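Local structure of DNA polymerase III, beta subunit (1VPK) at residues 265-270 against 317-322. The protein probably tethers DNA polymerases and other proteins to DNA for processive synthesis, forming a ring-shaped head-to-tail homodimer around the duplex. Numbering follows the deposited sequence.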
loop_
_atom_site.group_PDB
_atom_site.type_symbol
_atom_site.label_atom_id
_atom_site.label_comp_id
_atom_site.label_asym_id
_atom_site.label_seq_id
_atom_site.Cartn_x
_atom_site.Cartn_y
_atom_site.Cartn_z
ATOM N N THR A 265 33.469 -21.778 0.439
ATOM C CA THR A 265 32.816 -21.416 -0.808
ATOM C C THR A 265 32.505 -19.901 -0.811
ATOM O O THR A 265 31.987 -19.362 0.162
ATOM C CB THR A 265 31.514 -22.215 -0.972
ATOM O OG1 THR A 265 31.784 -23.619 -0.814
ATOM C CG2 THR A 265 30.908 -21.972 -2.314
ATOM N N LYS A 266 32.863 -19.229 -1.901
ATOM C CA LYS A 266 32.497 -17.832 -2.114
ATOM C C LYS A 266 31.823 -17.677 -3.474
ATOM O O LYS A 266 32.324 -18.166 -4.452
ATOM C CB LYS A 266 33.766 -16.981 -2.103
ATOM C CG LYS A 266 33.493 -15.489 -2.236
ATOM C CD LYS A 266 34.761 -14.721 -2.540
ATOM C CE LYS A 266 35.770 -14.816 -1.400
ATOM N NZ LYS A 266 35.259 -14.010 -0.272
ATOM N N VAL A 267 30.699 -16.982 -3.509
ATOM C CA VAL A 267 29.956 -16.743 -4.725
ATOM C C VAL A 267 29.830 -15.225 -4.930
ATOM O O VAL A 267 29.477 -14.489 -4.008
ATOM C CB VAL A 267 28.575 -17.360 -4.592
ATOM C CG1 VAL A 267 27.688 -16.914 -5.639
ATOM C CG2 VAL A 267 28.653 -18.880 -4.638
ATOM N N VAL A 268 30.211 -14.755 -6.110
ATOM C CA VAL A 268 29.965 -13.367 -6.485
ATOM C C VAL A 268 28.848 -13.394 -7.495
ATOM O O VAL A 268 28.882 -14.145 -8.468
ATOM C CB VAL A 268 31.236 -12.682 -7.025
ATOM C CG1 VAL A 268 30.943 -11.258 -7.496
ATOM C CG2 VAL A 268 32.306 -12.677 -5.961
ATOM N N VAL A 269 27.847 -12.558 -7.264
ATOM C CA VAL A 269 26.624 -12.604 -8.044
ATOM C C VAL A 269 26.001 -11.210 -8.046
ATOM O O VAL A 269 26.121 -10.481 -7.073
ATOM C CB VAL A 269 25.653 -13.679 -7.473
ATOM C CG1 VAL A 269 25.214 -13.355 -6.071
ATOM C CG2 VAL A 269 24.427 -13.881 -8.381
ATOM N N SER A 270 25.355 -10.857 -9.160
ATOM C CA SER A 270 24.637 -9.586 -9.306
ATOM C C SER A 270 23.509 -9.489 -8.260
ATOM O O SER A 270 22.779 -10.439 -8.039
ATOM C CB SER A 270 24.089 -9.429 -10.748
ATOM O OG SER A 270 22.937 -8.621 -10.725
ATOM N N VAL A 317 21.274 -19.461 -12.107
ATOM C CA VAL A 317 21.889 -18.153 -12.338
ATOM C C VAL A 317 23.395 -18.237 -12.438
ATOM O O VAL A 317 24.018 -19.061 -11.755
ATOM C CB VAL A 317 21.478 -17.099 -11.295
ATOM C CG1 VAL A 317 19.958 -17.039 -11.210
ATOM C CG2 VAL A 317 22.056 -17.342 -9.951
ATOM N N GLU A 318 23.962 -17.387 -13.284
ATOM C CA GLU A 318 25.414 -17.324 -13.499
ATOM C C GLU A 318 26.110 -16.648 -12.349
ATOM O O GLU A 318 25.682 -15.606 -11.882
ATOM C CB GLU A 318 25.745 -16.567 -14.780
ATOM C CG GLU A 318 25.327 -17.274 -16.012
ATOM C CD GLU A 318 25.539 -16.444 -17.258
ATOM O OE1 GLU A 318 26.128 -15.336 -17.167
ATOM O OE2 GLU A 318 25.095 -16.910 -18.334
ATOM N N VAL A 319 27.224 -17.230 -11.892
ATOM C CA VAL A 319 27.915 -16.712 -10.710
ATOM C C VAL A 319 29.395 -16.890 -10.958
ATOM O O VAL A 319 29.772 -17.703 -11.792
ATOM C CB VAL A 319 27.557 -17.438 -9.396
ATOM C CG1 VAL A 319 26.095 -17.338 -9.074
ATOM C CG2 VAL A 319 28.007 -18.897 -9.393
ATOM N N GLN A 320 30.206 -16.101 -10.257
ATOM C CA GLN A 320 31.604 -16.423 -10.098
ATOM C C GLN A 320 31.787 -17.059 -8.729
ATOM O O GLN A 320 31.387 -16.470 -7.713
ATOM C CB GLN A 320 32.432 -15.169 -10.256
ATOM C CG GLN A 320 32.364 -14.571 -11.674
ATOM C CD GLN A 320 33.036 -15.403 -12.719
ATOM O OE1 GLN A 320 34.130 -15.947 -12.523
ATOM N NE2 GLN A 320 32.382 -15.523 -13.869
ATOM N N LYS A 321 32.324 -18.282 -8.699
ATOM C CA LYS A 321 32.438 -19.084 -7.477
ATOM C C LYS A 321 33.890 -19.608 -7.245
ATOM O O LYS A 321 34.501 -20.152 -8.141
ATOM C CB LYS A 321 31.464 -20.257 -7.587
ATOM C CG LYS A 321 31.453 -21.236 -6.410
ATOM C CD LYS A 321 32.528 -22.322 -6.566
ATOM C CE LYS A 321 31.994 -23.728 -6.498
ATOM N NZ LYS A 321 33.093 -24.668 -6.937
ATOM N N GLU A 322 34.407 -19.400 -6.039
ATOM C CA GLU A 322 35.688 -19.941 -5.566
ATOM C C GLU A 322 35.385 -21.027 -4.521
ATOM O O GLU A 322 34.482 -20.878 -3.743
ATOM C CB GLU A 322 36.455 -18.867 -4.777
ATOM C CG GLU A 322 36.932 -17.691 -5.558
ATOM C CD GLU A 322 37.914 -16.817 -4.802
ATOM O OE1 GLU A 322 37.690 -16.480 -3.620
ATOM O OE2 GLU A 322 38.900 -16.436 -5.417
#
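K266 and E322 form one antiparallel hydrogen-bonded pair and V268 and Q320 the next, with V267 and K321 the non-hydrogen-bonded pair between them. Four backbone bonds hold this ladder; the shortest, V268 N to Q320 O at 2.6 Å, is almost straight, 175° at the hydrogen. CA-H...O contacts fill in beside them, K321 CA lying 3.2 Å from K266 O.

The apolar contacts gather around V319. V267 CG1, anti to its backbone N (chi1 167°), reaches V319 CB at 3.8 Å, and V269 CG2 meets V319 CG1 at 3.9 Å. K321 adds aliphatic length on the same face as V267, its CG 4.1 Å from V267 CG2; K321 NZ salt-bridges E298 and D325.

On the other face the K266 and E322 side chains run alongside each other in the same direction. E322 OE1 touches K266 CE at 3.4 Å, but K266 NZ salt-bridges E348 and hydrogen-bonds N350.

Past V269 and V319 the chains diverge, V317 and V319 being backbone hydrogen-bonded to M301 and N299. Strand 311-318 belongs to a four-stranded sheet, while 320-323 edges one running on into the central domain: a crossing between sheets in the C-terminal domain of the DNA polymerase III beta subunit.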